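Local coordinates for protein titin (Homo sapiens, PDB 2A38) that is the giant structural protein of striated muscle, whose N-terminal immunoglobulin-like domain pair is thought to anchor it at the Z-disc, at residues N177-S181 with V182-T186. Numbering follows the deposited sequence.
Sequences NATNS and VGRAT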
loop_
_atom_site.group_PDB
_atom_site.type_symbol
_atom_site.label_atom_id
_atom_site.label_comp_id
_atom_site.label_asym_id
_atom_site.label_seq_id
_atom_site.Cartn_x
_atom_site.Cartn_y
_atom_site.Cartn_z
ATOM N N ASN A 177 0.296 21.504 -7.882
ATOM C CA ASN A 177 -0.808 21.176 -7.007
ATOM C C ASN A 177 -1.123 19.691 -7.150
ATOM O O ASN A 177 -1.291 19.199 -8.268
ATOM C CB ASN A 177 -2.015 21.996 -7.418
ATOM C CG ASN A 177 -2.810 22.443 -6.253
ATOM O OD1 ASN A 177 -3.620 21.694 -5.715
ATOM N ND2 ASN A 177 -2.574 23.677 -5.824
ATOM N N ALA A 178 -1.194 18.980 -6.030
ATOM C CA ALA A 178 -1.499 17.549 -6.058
ATOM C C ALA A 178 -2.712 17.273 -5.184
ATOM O O ALA A 178 -2.749 17.676 -4.032
ATOM C CB ALA A 178 -0.296 16.743 -5.571
ATOM N N THR A 179 -3.704 16.581 -5.725
ATOM C CA THR A 179 -4.910 16.292 -4.956
ATOM C C THR A 179 -5.383 14.846 -5.059
ATOM O O THR A 179 -5.136 14.168 -6.048
ATOM C CB THR A 179 -6.122 17.146 -5.440
ATOM O OG1 THR A 179 -6.499 16.722 -6.757
ATOM C CG2 THR A 179 -5.786 18.632 -5.480
ATOM N N ASN A 180 -6.055 14.378 -4.017
ATOM C CA ASN A 180 -6.675 13.063 -4.052
ATOM C C ASN A 180 -7.853 13.174 -3.096
ATOM O O ASN A 180 -8.075 14.244 -2.522
ATOM C CB ASN A 180 -5.699 11.910 -3.730
ATOM C CG ASN A 180 -5.291 11.842 -2.284
ATOM O OD1 ASN A 180 -5.693 12.654 -1.465
ATOM N ND2 ASN A 180 -4.474 10.848 -1.965
ATOM N N SER A 181 -8.634 12.113 -2.958
ATOM C CA SER A 181 -9.823 12.156 -2.109
ATOM C C SER A 181 -9.581 12.572 -0.664
ATOM O O SER A 181 -10.478 13.116 -0.015
ATOM C CB SER A 181 -10.528 10.795 -2.128
ATOM O OG SER A 181 -9.700 9.791 -1.559
ATOM N N VAL A 182 -8.388 12.318 -0.143
ATOM C CA VAL A 182 -8.125 12.674 1.237
ATOM C C VAL A 182 -7.386 13.974 1.490
ATOM O O VAL A 182 -7.243 14.376 2.641
ATOM C CB VAL A 182 -7.392 11.538 1.985
ATOM C CG1 VAL A 182 -8.373 10.429 2.272
ATOM C CG2 VAL A 182 -6.239 11.007 1.164
ATOM N N GLY A 183 -6.927 14.648 0.443
ATOM C CA GLY A 183 -6.233 15.895 0.682
ATOM C C GLY A 183 -5.618 16.579 -0.517
ATOM O O GLY A 183 -5.675 16.089 -1.643
ATOM N N ARG A 184 -5.026 17.737 -0.252
ATOM C CA ARG A 184 -4.369 18.527 -1.274
ATOM C C ARG A 184 -3.057 19.055 -0.716
ATOM O O ARG A 184 -2.977 19.456 0.438
ATOM C CB ARG A 184 -5.238 19.711 -1.693
ATOM C CG ARG A 184 -4.634 20.528 -2.836
ATOM C CD ARG A 184 -5.377 21.835 -3.014
ATOM N NE ARG A 184 -5.254 22.652 -1.815
ATOM C CZ ARG A 184 -6.075 23.649 -1.509
ATOM N NH1 ARG A 184 -7.088 23.943 -2.317
ATOM N NH2 ARG A 184 -5.883 24.359 -0.399
ATOM N N ALA A 185 -2.032 19.040 -1.553
ATOM C CA ALA A 185 -0.718 19.526 -1.183
ATOM C C ALA A 185 -0.242 20.423 -2.322
ATOM O O ALA A 185 -0.584 20.187 -3.483
ATOM C CB ALA A 185 0.229 18.355 -1.011
ATOM N N THR A 186 0.536 21.452 -2.000
ATOM C CA THR A 186 1.059 22.331 -3.034
ATOM C C THR A 186 2.529 22.611 -2.781
ATOM O O THR A 186 2.981 22.626 -1.642
ATOM C CB THR A 186 0.288 23.670 -3.112
ATOM O OG1 THR A 186 0.569 24.456 -1.947
ATOM C CG2 THR A 186 -1.210 23.417 -3.198
#
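Asn177 meets both Arg184 and Thr186 on one face of an antiparallel hairpin. Its OD1 sits 3.2 Å from Arg184 CD, touching the aliphatic arm, and the amide and guanidinium planes stand 84° apart. On the amide's other branch, ND2 makes a very close contact with Thr186 CG2 (3.0 Å, its exact length doubtful), the side chains running side by side. Arg184 CG, anti to its own backbone N (chi1 -176°), reaches across the strand pair to Thr179 CG2 at 3.5 Å. An alanine in place of Asn177 would probably leave the Arg184 methylenes and the Thr186 methyl without the amide that lies against both, setting the arginine arm freer to swing.

Backbone bonds fix this register: Ala178 N to Ala185 O spans 2.9 Å, nearly straight (174°), and its reciprocal, Ala185 N to Ala178 O, is equally short. Asn180 N to Gly183 O follows at 3.0 Å, and Gly183 N to Asn180 O, longer at 3.2 Å with its donor well above the carbonyl plane, closes the type I turn through Ser181 and Val182. Here Asn180 OD1 turns inward, receiving weak bonds from Val182 N and Gly183 N. Ala178 and Ala185 face the other way, onto Phe106.

The hairpin joins strands 172-180 and 183-193, the F and G strands of the I-set immunoglobulin sandwich. The Asn177 face is held by van der Waals contacts of amide and methyl groups with methylenes, no hydrogen bond linking its side chains, whereas Asn180 OD1 braces the turn from within and ND2 hydrogen-bonds it to the Ala102 and Pro131 carbonyls.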